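Local coordinates for protein enzyme subtilase SubTY from Bacillus sp. TY145 (Bacillus sp., PDB 5FFN) that probably hydrolyses peptide bonds in proteins as a subtilisin-like serine endopeptidase, and carries bound calcium and sodium ions, at residues C66-Q70 against K104-G110; Q51-F55 against H123-E127; Y39-L45 against T238-Y244. All blocks are in the same frame, centred on the assembly; numbering follows the deposited sequence.

Contact 1: C66-Q70 against K104-G110; sequences CTDRQ and KVLGDNG
Two irregular segments lie alongside each other, with Cys66 CA 5.2 Å from Lys104 CA and Gln70 CA equally far from Asp108 CA, while the second segment doubles back through a type I beta turn from Gly107 to Gly110. Lys104 spans the gap between the backbones: with CG anti to the backbone N (chi1 -180°) and the rest of its chain extended, it brings NZ to Thr67 O at 2.8 Å. The same ammonium nitrogen bonds Asp108 OD1 at 2.8 Å, on that oxygen's syn lone pair. The other carboxylate oxygen is taken by Arg69, whose NH1 meets Asp108 OD2 at 3.2 Å with an N-H...O angle of 151°. Only NH1 bonds the carboxylate, whose plane is turned 67° from the guanidinium, so the pair is not a flat, two-pronged one. The methylenes of Arg69 lie over the carboxylate, CD coming within 3.5 Å of Asp108 OD2, and Thr67 CG2 packs on one face of the guanidinium. A water takes the backbone N-H of Arg69 and donates to Asp108 OD1. Next along, Gln70 CG rests 3.3 Å from Asp108 O, while its OE1 accepts from the N of His72, probably the catalytic histidine. Asp68 OD1 accepts from Gln70 N in an Asx turn. With an alanine in place of Asp108, the ammonium of Lys104 and the guanidinium of Arg69 would probably be left close together without a shared counter-charge, and the water would lose a partner. One carboxylate shared by two cations thus fastens the loop before helix 72-81 to the 104-110 loop. Gly110 of the latter makes backbone hydrogen bonds with the chain of another protein, consistent with a substrate-binding edge.

Contact 2: Q51-F55 against H123-E127; sequences QCKDF and HVADE
Phe55 turns the edge of its ring toward the face of His123, an offset edge-to-face pair with ring centroids 5.7 Å apart and planes at 63°. Phe55 CZ leads, 3.8 Å from His123 CD2, and His123 CB also rests against the rim of the phenyl ring. At its own edge the imidazole receives Lys53, whose NZ lies in the ring plane and gives a hydrogen bond to His123 NE2 at 2.8 Å. That nitrogen must then offer a lone pair, so the ring is probably neutral here. The lysine chain is extended beyond CG and carries the ammonium to the side chains of the helix. The contact joins a strand of the central sheet of the three-layer alpha/beta/alpha subtilase fold to a helix packed on it, helix 114-131, part of the crossover from strand 99-104 to strand 134-142; the axes of 51-54 and 123-127 run at 147°, with a nearest approach of 12.4 Å. Lys53 NZ also donates to Gln51 OE1 at 2.9 Å, coming from above the carbonyl plane, and makes a long salt bridge to Glu127 OE1 at 3.5 Å. Gln51 OE1 has a further partner in Tyr103 OH. On the same amide, Gln51 NE2 gives a hydrogen bond to the anti lone pair of Glu127 OE1 at 2.7 Å, the amide and carboxylate planes standing 69° apart, while Glu127 OE2 pairs with Arg130.

Contact 3: Y39-L45 against T238-Y244; sequences YTSHLDL and TWYTGGY
Each segment is built round a type I beta turn, Tyr39 to His42 in one and Trp239 to Gly242 in the other, and the two come together with Tyr39 CA 5.3 Å from Tyr240 CA. The second turn lies in the connection of the hairpin formed by strands 235-238 and 244-247. His42 carries most of the contact. Its CG stands anti to the backbone N (chi1 -166°), which sends the imidazole across to the hairpin, where NE2 donates to Gly243 O at 2.8 Å along an almost straight path, 172° at the hydrogen. At the other nitrogen, His42 ND1 accepts from Asp44 N at 3.1 Å, in the ring plane. Thr238 CG2 sits over one face in a CH-pi contact, 3.6 Å from the centroid of the His42 ring, and a water that links Leu43 N to Gly242 O lies over the opposite face. The edge of the imidazole points at the face of Tyr244, an offset edge-to-face pair with planes at 73°. Tyr244 OH in turn donates to Asp44 OD2 at 2.6 Å, an oxygen that also accepts from Val91 N. Farther out, Tyr39 CE2 abuts Gly242 CA at 3.8 Å, beside a backbone conformation that calls for glycine. With one nitrogen accepting and the other donating, His42 is probably neutral with its proton on NE2, and its rotation is fixed by bonds at both ends and cover on both faces.

From the N terminus, the chain leaves strand 29-35 into 39-45, passes along 51-55 and then through 66-70 into helix 72-81. Contact 1 closes the innermost loop when 104-110 leaves strand 99-104; contact 2 closes a wider one at helix 114-131; contact 3 waits for the hairpin at 238-244. The three are thus concentric, and none cross. Contacts 1 and 2 are joined by the Cys52-Cys66 disulfide and by a probable hydrogen bond from Lys104 N to Lys53 O. Tyr240 of contact 3 packs against the backbone of Asp68 and Gln70 in contact 1. Together they tie the sheet border, a flanking helix and the late hairpin to the loop before helix 72-81.

Contact 1: C66-Q70 against K104-G110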
loop_
_atom_site.group_PDB
_atom_site.type_symbol
_atom_site.label_atom_id
_atom_site.label_comp_id
_atom_site.label_asym_id
_atom_site.label_seq_id
_atom_site.Cartn_x
_atom_site.Cartn_y
_atom_site.Cartn_z
ATOM N N CYS A 66 -16.231 -10.669 2.446
ATOM C CA CYS A 66 -14.939 -9.988 2.269
ATOM C C CYS A 66 -14.022 -10.412 3.385
ATOM O O CYS A 66 -13.300 -9.633 4.006
ATOM C CB CYS A 66 -15.140 -8.467 2.190
ATOM S SG CYS A 66 -15.904 -7.720 3.698
ATOM N N THR A 67 -13.999 -11.711 3.621
ATOM C CA THR A 67 -13.395 -12.255 4.804
ATOM C C THR A 67 -11.871 -12.276 4.779
ATOM O O THR A 67 -11.256 -12.903 3.912
ATOM C CB THR A 67 -13.933 -13.712 5.051
ATOM O OG1 THR A 67 -15.364 -13.659 5.100
ATOM C CG2 THR A 67 -13.412 -14.250 6.303
ATOM N N ASP A 68 -11.256 -11.635 5.770
ATOM C CA ASP A 68 -9.797 -11.652 5.897
ATOM C C ASP A 68 -9.347 -12.854 6.711
ATOM O O ASP A 68 -9.646 -12.939 7.920
ATOM C CB ASP A 68 -9.284 -10.358 6.535
ATOM C CG ASP A 68 -7.759 -10.232 6.499
ATOM O OD1 ASP A 68 -7.040 -11.041 5.839
ATOM O OD2 ASP A 68 -7.236 -9.309 7.163
ATOM N N ARG A 69 -8.609 -13.769 6.074
ATOM C CA ARG A 69 -7.976 -14.882 6.791
ATOM C C ARG A 69 -6.463 -14.739 6.901
ATOM O O ARG A 69 -5.761 -15.653 7.323
ATOM C CB ARG A 69 -8.390 -16.235 6.163
ATOM C CG ARG A 69 -9.888 -16.351 5.982
ATOM C CD ARG A 69 -10.364 -17.774 5.734
ATOM N NE ARG A 69 -11.813 -17.818 5.524
ATOM C CZ ARG A 69 -12.429 -17.559 4.370
ATOM N NH1 ARG A 69 -11.751 -17.243 3.273
ATOM N NH2 ARG A 69 -13.757 -17.631 4.300
ATOM N N GLN A 70 -5.942 -13.565 6.537
ATOM C CA GLN A 70 -4.511 -13.330 6.452
ATOM C C GLN A 70 -4.038 -12.279 7.498
ATOM O O GLN A 70 -3.021 -12.468 8.232
ATOM C CB GLN A 70 -4.202 -12.813 5.022
ATOM C CG GLN A 70 -2.759 -13.013 4.586
ATOM C CD GLN A 70 -1.715 -12.325 5.486
ATOM O OE1 GLN A 70 -1.827 -11.138 5.842
ATOM N NE2 GLN A 70 -0.718 -13.101 5.899
ATOM N N LYS A 104 -12.312 -7.841 -1.437
ATOM C CA LYS A 104 -11.301 -8.914 -1.345
ATOM C C LYS A 104 -10.879 -9.327 -2.751
ATOM O O LYS A 104 -11.704 -9.795 -3.545
ATOM C CB LYS A 104 -11.819 -10.129 -0.562
ATOM C CG LYS A 104 -10.821 -11.234 -0.437
ATOM C CD LYS A 104 -11.312 -12.373 0.449
ATOM C CE LYS A 104 -10.234 -13.367 0.767
ATOM N NZ LYS A 104 -10.763 -14.489 1.633
ATOM N N VAL A 105 -9.603 -9.101 -3.063
ATOM C CA VAL A 105 -9.019 -9.380 -4.389
ATOM C C VAL A 105 -7.783 -10.288 -4.303
ATOM O O VAL A 105 -7.253 -10.713 -5.322
ATOM C CB VAL A 105 -8.608 -8.060 -5.127
ATOM C CG1 VAL A 105 -9.796 -7.148 -5.210
ATOM C CG2 VAL A 105 -7.442 -7.401 -4.436
ATOM N N LEU A 106 -7.276 -10.486 -3.088
ATOM C CA LEU A 106 -6.182 -11.405 -2.830
ATOM C C LEU A 106 -6.701 -12.518 -1.936
ATOM O O LEU A 106 -7.571 -12.297 -1.090
ATOM C CB LEU A 106 -5.040 -10.713 -2.104
ATOM C CG LEU A 106 -4.397 -9.525 -2.825
ATOM C CD1 LEU A 106 -3.356 -8.953 -1.891
ATOM C CD2 LEU A 106 -3.789 -9.990 -4.150
ATOM N N GLY A 107 -6.184 -13.718 -2.165
ATOM C CA GLY A 107 -6.478 -14.852 -1.309
ATOM C C GLY A 107 -5.767 -14.839 0.038
ATOM O O GLY A 107 -5.071 -13.892 0.447
ATOM N N ASP A 108 -5.952 -15.939 0.752
ATOM C CA ASP A 108 -5.651 -15.980 2.179
ATOM C C ASP A 108 -4.164 -16.124 2.502
ATOM O O ASP A 108 -3.771 -16.010 3.667
ATOM C CB ASP A 108 -6.470 -17.081 2.848
ATOM C CG ASP A 108 -7.962 -16.930 2.593
ATOM O OD1 ASP A 108 -8.452 -15.807 2.357
ATOM O OD2 ASP A 108 -8.660 -17.950 2.646
ATOM N N ASN A 109 -3.340 -16.345 1.470
ATOM C CA ASN A 109 -1.896 -16.266 1.621
ATOM C C ASN A 109 -1.316 -14.999 0.968
ATOM O O ASN A 109 -0.132 -14.910 0.701
ATOM C CB ASN A 109 -1.256 -17.544 1.130
ATOM C CG ASN A 109 -1.746 -18.766 1.931
ATOM O OD1 ASN A 109 -1.725 -18.768 3.182
ATOM N ND2 ASN A 109 -2.221 -19.783 1.224
ATOM N N GLY A 110 -2.178 -14.027 0.718
ATOM C CA GLY A 110 -1.707 -12.692 0.308
ATOM C C GLY A 110 -1.278 -12.649 -1.159
ATOM O O GLY A 110 -0.474 -11.783 -1.558
HETATM O O HOH W 1 -7.626 -13.447 3.571
#

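Contact 2: Q51-F55 against H123-E127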
loop_
_atom_site.group_PDB
_atom_site.type_symbol
_atom_site.label_atom_id
_atom_site.label_comp_id
_atom_site.label_asym_id
_atom_site.label_seq_id
_atom_site.Cartn_x
_atom_site.Cartn_y
_atom_site.Cartn_z
ATOM N N GLN A 51 -19.486 -1.298 2.051
ATOM C CA GLN A 51 -19.496 -2.364 1.026
ATOM C C GLN A 51 -18.510 -3.440 1.463
ATOM O O GLN A 51 -17.509 -3.160 2.129
ATOM C CB GLN A 51 -19.175 -1.868 -0.391
ATOM C CG GLN A 51 -20.075 -0.792 -0.974
ATOM C CD GLN A 51 -20.029 -0.727 -2.469
ATOM O OE1 GLN A 51 -19.377 -1.538 -3.119
ATOM N NE2 GLN A 51 -20.716 0.263 -3.051
ATOM N N CYS A 52 -18.856 -4.691 1.155
ATOM C CA CYS A 52 -18.072 -5.836 1.509
ATOM C C CYS A 52 -18.300 -6.831 0.375
ATOM O O CYS A 52 -19.392 -7.395 0.248
ATOM C CB CYS A 52 -18.498 -6.380 2.862
ATOM S SG CYS A 52 -17.875 -7.969 3.292
ATOM N N LYS A 53 -17.292 -6.955 -0.505
ATOM C CA LYS A 53 -17.426 -7.761 -1.710
ATOM C C LYS A 53 -16.169 -8.607 -1.957
ATOM O O LYS A 53 -15.071 -8.226 -1.547
ATOM C CB LYS A 53 -17.699 -6.881 -2.936
ATOM C CG LYS A 53 -18.970 -6.070 -2.835
ATOM C CD LYS A 53 -19.241 -5.201 -4.028
ATOM C CE LYS A 53 -20.646 -4.596 -3.933
ATOM N NZ LYS A 53 -20.841 -3.443 -4.759
ATOM N N ASP A 54 -16.362 -9.766 -2.606
ATOM C CA ASP A 54 -15.287 -10.736 -2.791
ATOM C C ASP A 54 -15.187 -11.100 -4.265
ATOM O O ASP A 54 -16.165 -11.579 -4.873
ATOM C CB ASP A 54 -15.550 -11.979 -1.917
ATOM C CG ASP A 54 -14.380 -12.957 -1.859
ATOM O OD1 ASP A 54 -13.374 -12.851 -2.626
ATOM O OD2 ASP A 54 -14.478 -13.863 -1.013
ATOM N N PHE A 55 -13.996 -10.853 -4.835
ATOM C CA PHE A 55 -13.709 -11.084 -6.241
ATOM C C PHE A 55 -12.868 -12.332 -6.473
ATOM O O PHE A 55 -12.473 -12.606 -7.617
ATOM C CB PHE A 55 -12.991 -9.858 -6.820
ATOM C CG PHE A 55 -13.861 -8.621 -6.844
ATOM C CD1 PHE A 55 -14.049 -7.878 -5.695
ATOM C CD2 PHE A 55 -14.497 -8.223 -7.979
ATOM C CE1 PHE A 55 -14.866 -6.725 -5.713
ATOM C CE2 PHE A 55 -15.321 -7.097 -7.994
ATOM C CZ PHE A 55 -15.494 -6.354 -6.834
ATOM N N HIS A 123 -15.052 -2.131 -10.857
ATOM C CA HIS A 123 -16.261 -2.149 -10.051
ATOM C C HIS A 123 -16.318 -0.940 -9.089
ATOM O O HIS A 123 -17.332 -0.281 -8.990
ATOM C CB HIS A 123 -16.394 -3.480 -9.333
ATOM C CG HIS A 123 -17.681 -3.632 -8.584
ATOM N ND1 HIS A 123 -18.872 -3.946 -9.202
ATOM C CD2 HIS A 123 -17.966 -3.487 -7.272
ATOM C CE1 HIS A 123 -19.842 -3.972 -8.300
ATOM N NE2 HIS A 123 -19.322 -3.708 -7.117
ATOM N N VAL A 124 -15.211 -0.619 -8.429
ATOM C CA VAL A 124 -15.148 0.604 -7.626
ATOM C C VAL A 124 -15.606 1.815 -8.447
ATOM O O VAL A 124 -16.441 2.590 -7.985
ATOM C CB VAL A 124 -13.718 0.879 -7.053
ATOM C CG1 VAL A 124 -13.658 2.264 -6.352
ATOM C CG2 VAL A 124 -13.276 -0.208 -6.107
ATOM N N ALA A 125 -15.035 1.979 -9.635
ATOM C CA ALA A 125 -15.318 3.115 -10.524
ATOM C C ALA A 125 -16.802 3.164 -10.894
ATOM O O ALA A 125 -17.436 4.223 -10.816
ATOM C CB ALA A 125 -14.467 3.050 -11.759
ATOM N N ASP A 126 -17.360 1.988 -11.194
ATOM C CA ASP A 126 -18.780 1.884 -11.539
ATOM C C ASP A 126 -19.658 2.237 -10.348
ATOM O O ASP A 126 -20.625 2.982 -10.498
ATOM C CB ASP A 126 -19.089 0.498 -12.073
ATOM C CG ASP A 126 -18.548 0.273 -13.478
ATOM O OD1 ASP A 126 -18.214 1.224 -14.190
ATOM O OD2 ASP A 126 -18.461 -0.885 -13.901
ATOM N N GLU A 127 -19.290 1.751 -9.169
ATOM C CA GLU A 127 -20.012 2.064 -7.936
ATOM C C GLU A 127 -19.924 3.553 -7.626
ATOM O O GLU A 127 -20.917 4.170 -7.206
ATOM C CB GLU A 127 -19.486 1.255 -6.756
ATOM C CG GLU A 127 -19.830 -0.220 -6.830
ATOM C CD GLU A 127 -21.307 -0.477 -6.593
ATOM O OE1 GLU A 127 -21.815 -0.171 -5.509
ATOM O OE2 GLU A 127 -21.946 -0.951 -7.532
#

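Contact 3: Y39-L45 against T238-Y244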
loop_
_atom_site.group_PDB
_atom_site.type_symbol
_atom_site.label_atom_id
_atom_site.label_comp_id
_atom_site.label_asym_id
_atom_site.label_seq_id
_atom_site.Cartn_x
_atom_site.Cartn_y
_atom_site.Cartn_z
ATOM N N TYR A 39 -11.608 -7.734 8.309
ATOM C CA TYR A 39 -12.403 -8.126 9.468
ATOM C C TYR A 39 -13.167 -6.890 9.951
ATOM O O TYR A 39 -12.747 -6.188 10.891
ATOM C CB TYR A 39 -11.476 -8.707 10.530
ATOM C CG TYR A 39 -12.199 -9.074 11.822
ATOM C CD1 TYR A 39 -13.465 -9.648 11.775
ATOM C CD2 TYR A 39 -11.634 -8.798 13.075
ATOM C CE1 TYR A 39 -14.166 -9.965 12.953
ATOM C CE2 TYR A 39 -12.314 -9.125 14.257
ATOM C CZ TYR A 39 -13.589 -9.704 14.182
ATOM O OH TYR A 39 -14.322 -10.038 15.329
ATOM N N THR A 40 -14.272 -6.638 9.273
ATOM C CA THR A 40 -15.086 -5.445 9.444
ATOM C C THR A 40 -15.753 -5.370 10.842
ATOM O O THR A 40 -16.249 -4.311 11.210
ATOM C CB THR A 40 -16.176 -5.306 8.328
ATOM O OG1 THR A 40 -17.084 -6.416 8.371
ATOM C CG2 THR A 40 -15.548 -5.220 6.889
ATOM N N SER A 41 -15.746 -6.485 11.582
ATOM C CA SER A 41 -16.322 -6.552 12.927
ATOM C C SER A 41 -15.278 -6.335 14.014
ATOM O O SER A 41 -15.562 -6.464 15.211
ATOM C CB SER A 41 -17.011 -7.915 13.129
ATOM O OG SER A 41 -18.206 -7.955 12.382
ATOM N N HIS A 42 -14.044 -6.002 13.622
ATOM C CA HIS A 42 -13.066 -5.564 14.591
ATOM C C HIS A 42 -13.695 -4.346 15.306
ATOM O O HIS A 42 -14.403 -3.539 14.680
ATOM C CB HIS A 42 -11.774 -5.155 13.885
ATOM C CG HIS A 42 -10.600 -4.996 14.782
ATOM N ND1 HIS A 42 -10.502 -3.983 15.710
ATOM C CD2 HIS A 42 -9.454 -5.699 14.869
ATOM C CE1 HIS A 42 -9.356 -4.087 16.341
ATOM N NE2 HIS A 42 -8.682 -5.102 15.825
ATOM N N LEU A 43 -13.437 -4.235 16.605
ATOM C CA LEU A 43 -14.020 -3.170 17.419
ATOM C C LEU A 43 -13.658 -1.782 16.897
ATOM O O LEU A 43 -14.455 -0.869 16.942
ATOM C CB LEU A 43 -13.565 -3.307 18.852
ATOM C CG LEU A 43 -14.334 -4.329 19.690
ATOM C CD1 LEU A 43 -13.699 -4.422 21.036
ATOM C CD2 LEU A 43 -15.778 -3.922 19.811
ATOM N N ASP A 44 -12.458 -1.665 16.339
ATOM C CA ASP A 44 -11.995 -0.377 15.800
ATOM C C ASP A 44 -12.423 -0.108 14.361
ATOM O O ASP A 44 -12.192 0.977 13.855
ATOM C CB ASP A 44 -10.484 -0.275 15.982
ATOM C CG ASP A 44 -10.052 -0.381 17.432
ATOM O OD1 ASP A 44 -10.899 -0.172 18.354
ATOM O OD2 ASP A 44 -8.865 -0.648 17.676
ATOM N N LEU A 45 -13.049 -1.087 13.704
ATOM C CA LEU A 45 -13.617 -0.894 12.388
ATOM C C LEU A 45 -15.143 -0.959 12.327
ATOM O O LEU A 45 -15.741 -0.669 11.296
ATOM C CB LEU A 45 -13.008 -1.943 11.409
ATOM C CG LEU A 45 -11.486 -1.971 11.293
ATOM C CD1 LEU A 45 -11.077 -3.040 10.278
ATOM C CD2 LEU A 45 -10.920 -0.598 10.870
ATOM N N THR A 238 -4.779 -2.682 13.314
ATOM C CA THR A 238 -5.818 -3.696 13.515
ATOM C C THR A 238 -5.440 -5.022 12.816
ATOM O O THR A 238 -4.782 -5.014 11.784
ATOM C CB THR A 238 -7.144 -3.208 12.996
ATOM O OG1 THR A 238 -7.023 -2.651 11.679
ATOM C CG2 THR A 238 -7.782 -2.137 13.895
ATOM N N TRP A 239 -5.887 -6.142 13.395
ATOM C CA TRP A 239 -5.551 -7.479 12.892
ATOM C C TRP A 239 -6.785 -8.364 12.828
ATOM O O TRP A 239 -7.791 -8.128 13.504
ATOM C CB TRP A 239 -4.465 -8.095 13.746
ATOM C CG TRP A 239 -3.701 -9.212 13.126
ATOM C CD1 TRP A 239 -3.615 -10.514 13.558
ATOM C CD2 TRP A 239 -2.875 -9.120 11.975
ATOM N NE1 TRP A 239 -2.770 -11.229 12.743
ATOM C CE2 TRP A 239 -2.312 -10.392 11.755
ATOM C CE3 TRP A 239 -2.550 -8.069 11.105
ATOM C CZ2 TRP A 239 -1.441 -10.641 10.696
ATOM C CZ3 TRP A 239 -1.661 -8.308 10.086
ATOM C CH2 TRP A 239 -1.124 -9.582 9.881
ATOM N N TYR A 240 -6.737 -9.346 11.921
ATOM C CA TYR A 240 -7.923 -10.075 11.526
ATOM C C TYR A 240 -8.484 -10.969 12.650
ATOM O O TYR A 240 -9.644 -11.335 12.591
ATOM C CB TYR A 240 -7.678 -10.941 10.262
ATOM C CG TYR A 240 -6.924 -12.238 10.486
ATOM C CD1 TYR A 240 -5.556 -12.260 10.707
ATOM C CD2 TYR A 240 -7.604 -13.467 10.400
ATOM C CE1 TYR A 240 -4.884 -13.458 10.891
ATOM C CE2 TYR A 240 -6.949 -14.654 10.557
ATOM C CZ TYR A 240 -5.609 -14.667 10.809
ATOM O OH TYR A 240 -4.966 -15.886 10.978
ATOM N N THR A 241 -7.670 -11.278 13.629
ATOM C CA THR A 241 -8.151 -12.045 14.781
ATOM C C THR A 241 -8.747 -11.201 15.909
ATOM O O THR A 241 -9.217 -11.771 16.917
ATOM C CB THR A 241 -7.067 -12.946 15.308
ATOM O OG1 THR A 241 -5.878 -12.205 15.558
ATOM C CG2 THR A 241 -6.771 -14.047 14.275
ATOM N N GLY A 242 -8.779 -9.878 15.727
ATOM C CA GLY A 242 -9.419 -8.952 16.673
ATOM C C GLY A 242 -8.475 -8.090 17.502
ATOM O O GLY A 242 -8.917 -7.101 18.135
ATOM N N GLY A 243 -7.195 -8.414 17.517
ATOM C CA GLY A 243 -6.258 -7.579 18.255
ATOM C C GLY A 243 -5.527 -6.653 17.289
ATOM O O GLY A 243 -6.158 -6.054 16.405
ATOM N N TYR A 244 -4.217 -6.576 17.474
ATOM C CA TYR A 244 -3.330 -5.640 16.733
ATOM C C TYR A 244 -2.078 -6.344 16.354
ATOM O O TYR A 244 -1.716 -7.314 16.963
ATOM C CB TYR A 244 -3.004 -4.385 17.586
ATOM C CG TYR A 244 -4.252 -3.792 18.094
ATOM C CD1 TYR A 244 -4.821 -4.238 19.291
ATOM C CD2 TYR A 244 -4.950 -2.847 17.357
ATOM C CE1 TYR A 244 -6.018 -3.736 19.725
ATOM C CE2 TYR A 244 -6.137 -2.345 17.777
ATOM C CZ TYR A 244 -6.679 -2.808 18.983
ATOM O OH TYR A 244 -7.870 -2.335 19.411
HETATM O O HOH W 2 -11.762 -6.533 17.747
#